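Local coordinates for uncharacterized protein (Bacteroides ovatus, PDB 4IRT), which is of unknown function but is a putative neuraminidase with a BNR-repeat beta-propeller domain, so it may act on sialic acid-bearing glycans, at residues Phe327-Asp332 with Ser337-Ala342; Thr355-Phe360 with Leu380-Gln385; Asp33-Ser38 with Ile403-Thr408. All coordinates share one frame; numbering follows the deposited sequence.

Contact 1. Residues Phe327-Asp332 with Ser337-Ala342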
loop_
_atom_site.group_PDB
_atom_site.type_symbol
_atom_site.label_atom_id
_atom_site.label_comp_id
_atom_site.label_asym_id
_atom_site.label_seq_id
_atom_site.Cartn_x
_atom_site.Cartn_y
_atom_site.Cartn_z
ATOM N N PHE A 327 -10.420 0.111 -12.044
ATOM C CA PHE A 327 -9.971 1.486 -11.996
ATOM C C PHE A 327 -8.530 1.481 -11.484
ATOM O O PHE A 327 -8.271 1.065 -10.349
ATOM C CB PHE A 327 -10.873 2.269 -11.050
ATOM C CG PHE A 327 -12.310 2.194 -11.431
ATOM C CD1 PHE A 327 -13.096 1.129 -11.020
ATOM C CD2 PHE A 327 -12.877 3.165 -12.246
ATOM C CE1 PHE A 327 -14.434 1.038 -11.379
ATOM C CE2 PHE A 327 -14.216 3.066 -12.620
ATOM C CZ PHE A 327 -14.983 1.993 -12.195
ATOM N N TYR A 328 -7.633 2.003 -12.313
ATOM C CA TYR A 328 -6.184 1.880 -12.137
ATOM C C TYR A 328 -5.584 3.279 -12.025
ATOM O O TYR A 328 -5.599 4.066 -12.977
ATOM C CB TYR A 328 -5.644 1.139 -13.347
ATOM C CG TYR A 328 -4.226 0.602 -13.276
ATOM C CD1 TYR A 328 -3.133 1.454 -13.383
ATOM C CD2 TYR A 328 -3.984 -0.779 -13.180
ATOM C CE1 TYR A 328 -1.856 0.975 -13.351
ATOM C CE2 TYR A 328 -2.697 -1.268 -13.144
ATOM C CZ TYR A 328 -1.643 -0.384 -13.219
ATOM O OH TYR A 328 -0.362 -0.888 -13.228
ATOM N N ILE A 329 -5.069 3.596 -10.834
ATOM C CA ILE A 329 -4.620 4.932 -10.493
ATOM C C ILE A 329 -3.086 5.026 -10.569
ATOM O O ILE A 329 -2.367 4.143 -10.053
ATOM C CB ILE A 329 -5.103 5.344 -9.098
ATOM C CG1 ILE A 329 -6.611 5.123 -8.942
ATOM C CG2 ILE A 329 -4.762 6.801 -8.838
ATOM C CD1 ILE A 329 -7.462 5.944 -9.900
ATOM N N PHE A 330 -2.601 6.035 -11.288
ATOM C CA PHE A 330 -1.195 6.216 -11.518
ATOM C C PHE A 330 -0.803 7.695 -11.674
ATOM O O PHE A 330 -1.620 8.581 -11.489
ATOM C CB PHE A 330 -0.755 5.391 -12.719
ATOM C CG PHE A 330 -1.247 5.887 -14.043
ATOM C CD1 PHE A 330 -2.535 5.596 -14.486
ATOM C CD2 PHE A 330 -0.389 6.576 -14.908
ATOM C CE1 PHE A 330 -2.953 5.978 -15.750
ATOM C CE2 PHE A 330 -0.823 6.987 -16.153
ATOM C CZ PHE A 330 -2.116 6.706 -16.569
ATOM N N ARG A 331 0.473 7.920 -11.943
ATOM C CA ARG A 331 0.990 9.273 -12.191
ATOM C C ARG A 331 2.170 9.105 -13.117
ATOM O O ARG A 331 3.053 8.280 -12.859
ATOM C CB ARG A 331 1.358 9.916 -10.856
ATOM C CG ARG A 331 2.131 11.240 -10.904
ATOM C CD ARG A 331 3.629 11.051 -11.046
ATOM N NE ARG A 331 4.184 10.429 -9.860
ATOM C CZ ARG A 331 5.401 9.905 -9.755
ATOM N NH1 ARG A 331 6.251 9.866 -10.785
ATOM N NH2 ARG A 331 5.775 9.433 -8.586
ATOM N N ASP A 332 2.232 9.927 -14.161
ATOM C CA ASP A 332 3.225 9.740 -15.227
ATOM C C ASP A 332 3.738 11.092 -15.712
ATOM O O ASP A 332 2.951 11.969 -16.072
ATOM C CB ASP A 332 2.560 8.940 -16.365
ATOM C CG ASP A 332 3.552 8.375 -17.410
ATOM O OD1 ASP A 332 4.647 8.940 -17.652
ATOM O OD2 ASP A 332 3.154 7.361 -18.048
ATOM N N SER A 337 2.629 14.540 -14.810
ATOM C CA SER A 337 2.620 14.128 -13.397
ATOM C C SER A 337 1.327 14.500 -12.686
ATOM O O SER A 337 1.308 14.797 -11.485
ATOM C CB SER A 337 3.878 14.634 -12.665
ATOM O OG SER A 337 5.038 14.313 -13.427
ATOM N N ARG A 338 0.219 14.452 -13.428
ATOM C CA ARG A 338 -1.100 14.608 -12.829
ATOM C C ARG A 338 -1.489 13.304 -12.127
ATOM O O ARG A 338 -0.815 12.279 -12.276
ATOM C CB ARG A 338 -2.101 14.998 -13.923
ATOM C CG ARG A 338 -1.770 16.376 -14.516
ATOM C CD ARG A 338 -2.586 16.703 -15.754
ATOM N NE ARG A 338 -2.331 18.066 -16.222
ATOM C CZ ARG A 338 -1.465 18.378 -17.184
ATOM N NH1 ARG A 338 -0.752 17.435 -17.791
ATOM N NH2 ARG A 338 -1.309 19.642 -17.534
ATOM N N VAL A 339 -2.549 13.340 -11.330
ATOM C CA VAL A 339 -3.160 12.098 -10.875
ATOM C C VAL A 339 -3.892 11.596 -12.100
ATOM O O VAL A 339 -4.660 12.347 -12.701
ATOM C CB VAL A 339 -4.158 12.308 -9.735
ATOM C CG1 VAL A 339 -4.829 10.999 -9.387
ATOM C CG2 VAL A 339 -3.436 12.877 -8.534
ATOM N N SER A 340 -3.639 10.356 -12.502
ATOM C CA SER A 340 -4.292 9.811 -13.688
ATOM C C SER A 340 -5.000 8.519 -13.363
ATOM O O SER A 340 -4.686 7.873 -12.345
ATOM C CB SER A 340 -3.280 9.618 -14.810
ATOM O OG SER A 340 -2.669 10.848 -15.225
HETATM N N MSE A 341 -5.969 8.151 -14.214
HETATM C CA MSE A 341 -6.726 6.917 -14.054
HETATM C C MSE A 341 -6.879 6.218 -15.373
HETATM O O MSE A 341 -7.167 6.848 -16.390
HETATM C CB MSE A 341 -8.114 7.143 -13.447
HETATM C CG MSE A 341 -8.941 5.863 -13.303
HETATM SE SE MSE A 341 -10.515 6.328 -12.180
HETATM C CE MSE A 341 -11.464 6.896 -13.747
ATOM N N ALA A 342 -6.708 4.899 -15.356
ATOM C CA ALA A 342 -7.054 4.056 -16.481
ATOM C C ALA A 342 -8.198 3.125 -16.078
ATOM O O ALA A 342 -8.227 2.612 -14.956
ATOM C CB ALA A 342 -5.840 3.267 -16.958
HETATM O O HOH W 1 6.525 12.422 -12.264
HETATM O O HOH W 2 -0.016 11.458 -14.691
#
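With chi1 at 71°, Phe330 has CG wedged between its backbone N and carbonyl carbon, and this rotation lays the ring over Ser340 on the partner strand. Ser340 CB sits against one face of the ring, 3.7 Å from the Phe330 centroid and 16° off the normal, a CH-pi contact in which CZ is the nearest ring atom. The rim of the same ring extends to Ala342, with Phe330 CE1 4.1 Å from Ala342 CB. On the other side of the sheet Met341, a selenomethionine, directs CG anti to its backbone N (chi1 178°) and bends only at its last torsion. Its SE thereby runs alongside Phe327 and meets the ring at the edge, 3.9 Å from Phe327 CD2, a Met-aromatic contact, while Ile329 CD1 packs on Met341 CG at 3.7 Å.

The two strands form the antiparallel hairpin at the middle of a four-stranded propeller blade. Tyr328 and Ala342, and likewise Phe330 and Ser340, are hydrogen-bonded pairs with reciprocal N-H···O bonds; Ile329 and Met341 form the non-hydrogen-bonded pair between them. Beyond the ladder, Ser337 N donates a hydrogen bond to Asp332 O at 2.9 Å. A water bridges the turn end of the hairpin: it accepts from Asp332 N and donates to Arg338 O and to Ser340 OG, the last at 2.8 Å. Ser340 OG is also bonded to Asp356 of the outer strand, so the hydroxyl, on the far side of CB from the ring, has two partners. An alanine in place of Phe330 removes the ring over Ser340 CB and would probably leave a gap between the hairpin, Tyr280 and Ile354. Arg331 lays its aliphatic CG 3.4 Å from Arg338 O before its guanidinium turns to the carbonyls of Trp365 and Ile312.

Contact 2. Residues Thr355-Phe360 with Leu380-Gln385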
loop_
_atom_site.group_PDB
_atom_site.type_symbol
_atom_site.label_atom_id
_atom_site.label_comp_id
_atom_site.label_asym_id
_atom_site.label_seq_id
_atom_site.Cartn_x
_atom_site.Cartn_y
_atom_site.Cartn_z
ATOM N N THR A 355 -7.767 8.924 -18.235
ATOM C CA THR A 355 -8.188 10.276 -17.929
ATOM C C THR A 355 -7.269 10.834 -16.833
ATOM O O THR A 355 -6.589 10.081 -16.131
ATOM C CB THR A 355 -9.641 10.335 -17.444
ATOM O OG1 THR A 355 -9.829 9.468 -16.314
ATOM C CG2 THR A 355 -10.641 9.958 -18.559
ATOM N N ASP A 356 -7.254 12.154 -16.710
ATOM C CA ASP A 356 -6.533 12.800 -15.630
ATOM C C ASP A 356 -7.541 13.242 -14.592
ATOM O O ASP A 356 -8.561 13.839 -14.940
ATOM C CB ASP A 356 -5.748 14.008 -16.172
ATOM C CG ASP A 356 -4.635 13.601 -17.128
ATOM O OD1 ASP A 356 -3.974 12.550 -16.906
ATOM O OD2 ASP A 356 -4.429 14.312 -18.147
ATOM N N LEU A 357 -7.248 12.967 -13.334
ATOM C CA LEU A 357 -8.137 13.319 -12.231
ATOM C C LEU A 357 -7.795 14.692 -11.626
ATOM O O LEU A 357 -8.639 15.276 -10.962
ATOM C CB LEU A 357 -8.122 12.246 -11.149
ATOM C CG LEU A 357 -8.368 10.814 -11.595
ATOM C CD1 LEU A 357 -8.434 9.873 -10.415
ATOM C CD2 LEU A 357 -9.635 10.704 -12.411
ATOM N N THR A 358 -6.568 15.184 -11.841
ATOM C CA THR A 358 -6.197 16.540 -11.471
ATOM C C THR A 358 -5.716 17.285 -12.706
ATOM O O THR A 358 -5.230 16.686 -13.661
ATOM C CB THR A 358 -5.078 16.599 -10.405
ATOM O OG1 THR A 358 -3.878 15.955 -10.865
ATOM C CG2 THR A 358 -5.540 15.980 -9.067
ATOM N N ASP A 359 -5.865 18.600 -12.686
ATOM C CA ASP A 359 -5.364 19.415 -13.786
ATOM C C ASP A 359 -3.962 19.931 -13.479
ATOM O O ASP A 359 -3.351 20.583 -14.316
ATOM C CB ASP A 359 -6.338 20.557 -14.134
ATOM C CG ASP A 359 -6.501 21.584 -13.018
ATOM O OD1 ASP A 359 -5.645 21.668 -12.115
ATOM O OD2 ASP A 359 -7.503 22.335 -13.065
ATOM N N PHE A 360 -3.474 19.633 -12.280
ATOM C CA PHE A 360 -2.145 20.063 -11.812
ATOM C C PHE A 360 -1.228 18.876 -11.523
ATOM O O PHE A 360 -1.689 17.779 -11.218
ATOM C CB PHE A 360 -2.247 20.957 -10.537
ATOM C CG PHE A 360 -2.963 20.312 -9.389
ATOM C CD1 PHE A 360 -2.300 19.522 -8.473
ATOM C CD2 PHE A 360 -4.347 20.487 -9.236
ATOM C CE1 PHE A 360 -2.969 18.927 -7.407
ATOM C CE2 PHE A 360 -5.032 19.891 -8.176
ATOM C CZ PHE A 360 -4.335 19.102 -7.258
ATOM N N LEU A 380 -14.380 5.655 -4.392
ATOM C CA LEU A 380 -12.915 5.733 -4.463
ATOM C C LEU A 380 -12.461 7.118 -4.061
ATOM O O LEU A 380 -12.676 8.107 -4.810
ATOM C CB LEU A 380 -12.405 5.429 -5.880
ATOM C CG LEU A 380 -10.900 5.432 -6.140
ATOM C CD1 LEU A 380 -10.233 4.412 -5.219
ATOM C CD2 LEU A 380 -10.614 5.124 -7.605
ATOM N N HIS A 381 -11.853 7.185 -2.895
ATOM C CA HIS A 381 -11.289 8.417 -2.361
ATOM C C HIS A 381 -9.798 8.222 -2.287
ATOM O O HIS A 381 -9.319 7.198 -1.766
ATOM C CB HIS A 381 -11.856 8.720 -0.982
ATOM C CG HIS A 381 -13.278 9.201 -0.998
ATOM N ND1 HIS A 381 -13.865 9.779 0.104
ATOM C CD2 HIS A 381 -14.237 9.182 -1.965
ATOM C CE1 HIS A 381 -15.121 10.097 -0.173
ATOM N NE2 HIS A 381 -15.376 9.739 -1.422
ATOM N N LEU A 382 -9.087 9.189 -2.848
ATOM C CA LEU A 382 -7.634 9.195 -2.896
ATOM C C LEU A 382 -7.045 10.295 -2.021
ATOM O O LEU A 382 -7.540 11.442 -1.993
ATOM C CB LEU A 382 -7.173 9.404 -4.344
ATOM C CG LEU A 382 -7.604 8.397 -5.401
ATOM C CD1 LEU A 382 -7.274 8.868 -6.810
ATOM C CD2 LEU A 382 -6.900 7.080 -5.126
ATOM N N PHE A 383 -5.932 9.953 -1.371
ATOM C CA PHE A 383 -5.044 10.899 -0.700
ATOM C C PHE A 383 -4.195 11.582 -1.772
ATOM O O PHE A 383 -3.359 10.943 -2.420
ATOM C CB PHE A 383 -4.139 10.158 0.308
ATOM C CG PHE A 383 -3.283 11.072 1.194
ATOM C CD1 PHE A 383 -2.204 11.792 0.664
ATOM C CD2 PHE A 383 -3.547 11.210 2.551
ATOM C CE1 PHE A 383 -1.415 12.639 1.471
ATOM C CE2 PHE A 383 -2.760 12.029 3.353
ATOM C CZ PHE A 383 -1.693 12.766 2.824
ATOM N N VAL A 384 -4.384 12.879 -1.951
ATOM C CA VAL A 384 -3.724 13.617 -3.035
ATOM C C VAL A 384 -2.982 14.828 -2.452
ATOM O O VAL A 384 -3.567 15.645 -1.768
ATOM C CB VAL A 384 -4.752 14.061 -4.078
ATOM C CG1 VAL A 384 -4.125 14.973 -5.125
ATOM C CG2 VAL A 384 -5.339 12.834 -4.765
ATOM N N GLN A 385 -1.699 14.938 -2.777
ATOM C CA GLN A 385 -0.845 16.040 -2.332
ATOM C C GLN A 385 0.358 16.093 -3.268
ATOM O O GLN A 385 0.960 15.067 -3.562
ATOM C CB GLN A 385 -0.322 15.790 -0.920
ATOM C CG GLN A 385 0.463 16.945 -0.381
ATOM C CD GLN A 385 1.266 16.640 0.839
ATOM O OE1 GLN A 385 1.485 15.488 1.201
ATOM N NE2 GLN A 385 1.725 17.694 1.494
#
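Leu357 and Leu382 meet through one methyl each, CD1 of Leu357 lying 3.9 Å from CD1 of Leu382, and their side chains cross at about a right angle. Leu357 holds CG anti to its carbonyl carbon (chi1 -52°), which turns CD1 toward Leu382. A looser touch lies further along, where Thr358 CG2 approaches Val384 CG1 at 4.3 Å. Both pairs are purely apolar, and the backbones stay well apart, the nearest CA atoms, those of Thr358 and Val384, being 9.3 Å from each other.

What fixes the threonine is its hydroxyl. Thr358 OG1 donates to Phe360 O at 2.9 Å, in the carbonyl plane, and also takes a hydrogen bond from Val339 N; gripped at both, the side chain is left with its methyl aimed at the valine. The ring of Phe360 folds back so that Thr358 CB stands over its centre, 3.9 Å above the plane, which backs the threonine from within its own segment. The leucines are positioned by main-chain pairing: Leu357 is hydrogen-bonded through its backbone to Val339, and Leu382 to Leu406. Ile329 packs against both Leu357 and Leu382 and so fills in beside their methyl contact.

Leu357 and Thr358 lie near the end of the outermost strand of one blade, whereas Leu382 and Val384 belong to strand 381-385 of the next; side-chain packing of this kind between successive sheets is characteristic of a beta propeller.

Contact 3. Residues Asp33-Ser38 with Ile403-Thr408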
loop_
_atom_site.group_PDB
_atom_site.type_symbol
_atom_site.label_atom_id
_atom_site.label_comp_id
_atom_site.label_asym_id
_atom_site.label_seq_id
_atom_site.Cartn_x
_atom_site.Cartn_y
_atom_site.Cartn_z
ATOM N N ASP A 33 -19.597 6.134 9.004
ATOM C CA ASP A 33 -19.699 7.308 8.146
ATOM C C ASP A 33 -18.638 8.380 8.425
ATOM O O ASP A 33 -18.814 9.528 8.037
ATOM C CB ASP A 33 -21.128 7.885 8.164
ATOM C CG ASP A 33 -21.465 8.647 9.434
ATOM O OD1 ASP A 33 -20.728 8.579 10.448
ATOM O OD2 ASP A 33 -22.498 9.356 9.403
ATOM N N GLU A 34 -17.544 7.997 9.084
ATOM C CA GLU A 34 -16.447 8.932 9.386
ATOM C C GLU A 34 -15.221 8.505 8.625
ATOM O O GLU A 34 -14.950 7.322 8.509
ATOM C CB GLU A 34 -16.145 8.934 10.869
ATOM C CG GLU A 34 -17.311 9.554 11.608
ATOM C CD GLU A 34 -17.214 9.544 13.116
ATOM O OE1 GLU A 34 -16.448 8.764 13.708
ATOM O OE2 GLU A 34 -17.965 10.334 13.712
ATOM N N GLN A 35 -14.481 9.469 8.114
ATOM C CA GLN A 35 -13.236 9.170 7.428
ATOM C C GLN A 35 -12.082 9.815 8.180
ATOM O O GLN A 35 -12.186 10.968 8.624
ATOM C CB GLN A 35 -13.310 9.721 6.012
ATOM C CG GLN A 35 -12.115 9.447 5.147
ATOM C CD GLN A 35 -12.329 10.010 3.769
ATOM O OE1 GLN A 35 -12.409 11.226 3.586
ATOM N NE2 GLN A 35 -12.440 9.144 2.799
ATOM N N TYR A 36 -11.012 9.058 8.299
ATOM C CA TYR A 36 -9.832 9.420 9.044
ATOM C C TYR A 36 -8.666 9.542 8.102
ATOM O O TYR A 36 -8.573 8.802 7.116
ATOM C CB TYR A 36 -9.497 8.339 10.075
ATOM C CG TYR A 36 -10.523 8.195 11.161
ATOM C CD1 TYR A 36 -11.677 7.415 10.975
ATOM C CD2 TYR A 36 -10.348 8.835 12.386
ATOM C CE1 TYR A 36 -12.636 7.314 11.969
ATOM C CE2 TYR A 36 -11.281 8.706 13.390
ATOM C CZ TYR A 36 -12.412 7.945 13.184
ATOM O OH TYR A 36 -13.340 7.852 14.198
ATOM N N ILE A 37 -7.757 10.461 8.428
ATOM C CA ILE A 37 -6.596 10.720 7.600
ATOM C C ILE A 37 -5.407 10.963 8.513
ATOM O O ILE A 37 -5.571 11.313 9.696
ATOM C CB ILE A 37 -6.849 11.947 6.675
ATOM C CG1 ILE A 37 -5.840 11.990 5.517
ATOM C CG2 ILE A 37 -6.866 13.246 7.472
ATOM C CD1 ILE A 37 -6.208 13.042 4.484
ATOM N N SER A 38 -4.206 10.776 7.984
ATOM C CA SER A 38 -2.999 11.047 8.752
ATOM C C SER A 38 -1.926 11.542 7.801
ATOM O O SER A 38 -1.863 11.103 6.658
ATOM C CB SER A 38 -2.498 9.777 9.504
ATOM O OG SER A 38 -2.231 8.690 8.636
ATOM N N ILE A 403 -3.057 19.116 1.145
ATOM C CA ILE A 403 -3.524 17.724 1.061
ATOM C C ILE A 403 -5.026 17.765 0.790
ATOM O O ILE A 403 -5.779 18.572 1.390
ATOM C CB ILE A 403 -3.246 16.950 2.345
ATOM C CG1 ILE A 403 -1.726 16.782 2.534
ATOM C CG2 ILE A 403 -3.907 15.591 2.321
ATOM C CD1 ILE A 403 -1.352 16.469 3.975
ATOM N N TYR A 404 -5.441 16.948 -0.163
ATOM C CA TYR A 404 -6.868 16.781 -0.486
ATOM C C TYR A 404 -7.306 15.350 -0.352
ATOM O O TYR A 404 -6.493 14.416 -0.519
ATOM C CB TYR A 404 -7.120 17.130 -1.939
ATOM C CG TYR A 404 -6.638 18.488 -2.382
ATOM C CD1 TYR A 404 -5.350 18.666 -2.859
ATOM C CD2 TYR A 404 -7.488 19.584 -2.360
ATOM C CE1 TYR A 404 -4.912 19.923 -3.277
ATOM C CE2 TYR A 404 -7.077 20.838 -2.785
ATOM C CZ TYR A 404 -5.786 20.995 -3.253
ATOM O OH TYR A 404 -5.373 22.236 -3.654
ATOM N N VAL A 405 -8.602 15.149 -0.131
ATOM C CA VAL A 405 -9.189 13.879 -0.506
ATOM C C VAL A 405 -9.864 14.089 -1.860
ATOM O O VAL A 405 -10.751 14.955 -2.009
ATOM C CB VAL A 405 -10.175 13.363 0.558
ATOM C CG1 VAL A 405 -10.883 12.116 0.053
ATOM C CG2 VAL A 405 -9.449 13.101 1.860
ATOM N N LEU A 406 -9.428 13.321 -2.843
ATOM C CA LEU A 406 -10.025 13.368 -4.146
ATOM C C LEU A 406 -11.127 12.319 -4.201
ATOM O O LEU A 406 -10.873 11.086 -4.106
ATOM C CB LEU A 406 -8.958 13.154 -5.221
ATOM C CG LEU A 406 -9.338 13.520 -6.665
ATOM C CD1 LEU A 406 -8.104 13.503 -7.554
ATOM C CD2 LEU A 406 -10.361 12.553 -7.225
ATOM N N GLU A 407 -12.351 12.817 -4.317
ATOM C CA GLU A 407 -13.543 11.977 -4.371
ATOM C C GLU A 407 -13.819 11.716 -5.848
ATOM O O GLU A 407 -14.254 12.597 -6.583
ATOM C CB GLU A 407 -14.716 12.696 -3.701
ATOM C CG GLU A 407 -14.437 13.110 -2.261
ATOM C CD GLU A 407 -15.636 13.733 -1.547
ATOM O OE1 GLU A 407 -16.451 14.433 -2.204
ATOM O OE2 GLU A 407 -15.757 13.520 -0.323
ATOM N N THR A 408 -13.541 10.507 -6.286
ATOM C CA THR A 408 -13.504 10.229 -7.710
ATOM C C THR A 408 -14.904 9.986 -8.240
ATOM O O THR A 408 -15.682 9.229 -7.647
ATOM C CB THR A 408 -12.676 8.983 -8.036
ATOM O OG1 THR A 408 -13.352 7.837 -7.518
ATOM C CG2 THR A 408 -11.275 9.079 -7.458
#
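Ile37 and the pair Ile403 and Val405 supply the apolar part of this contact. Ile37 carries CG1 anti to its backbone N (chi1 -163°) and stays extended beyond it, which carries CD1 out toward the facing sheet. There CD1 of Ile37 comes 4.1 Å from Ile403 CG2 and 4.2 Å from Val405 CG2, sliding past both side chains in the opposing direction.

The remaining touch is between a polar and an apolar group. Gln35, likewise extended, approaches Val405 from the opposite direction, and its OE1 lies 3.9 Å from Val405 CG2 and about as near CG1. The amide has its own polar partners: OE1 accepts from Arg51, while NE2 serves Asp370 and His381. This set of bonds fixes which end of the amide faces the valine.

The strands 34-38 and 403-407 run at 143° to each other with their axes 10.0 Å apart, the spacing of stacked sheets. Trp58 packs on Gln35, Ile37 and Val405 alike. Strand 34-40 is an inner strand of its sheet, and strand 401-407 lies between strands 5-12 and 381-385, so the contact joins the propeller blade containing both chain ends to the sheet of strands 28-31, 34-40, 45-52 and 59-63.

Overall arrangement
The three contacts follow the ring of the propeller across two blade interfaces. Contact 1 lies within the blade 318-356, and contact 2, its centre about 8 Å away, joins that blade to strand 381-385; the two are linked because strands 340-344 and 353-356 are neighbours in one sheet. Contact 3, about 12 Å from contact 2 between centres, continues from the adjacent strand 401-407, tied to 381-385 through Val384 O with Tyr404 N. Contacts 1 and 3 do not touch, with centres about 18 Å apart. The terminal blade, which contacts 2 and 3 join to its two neighbours, pairs strand 5-12 with 401-407, the N- and C-terminal strand closure familiar from beta propellers.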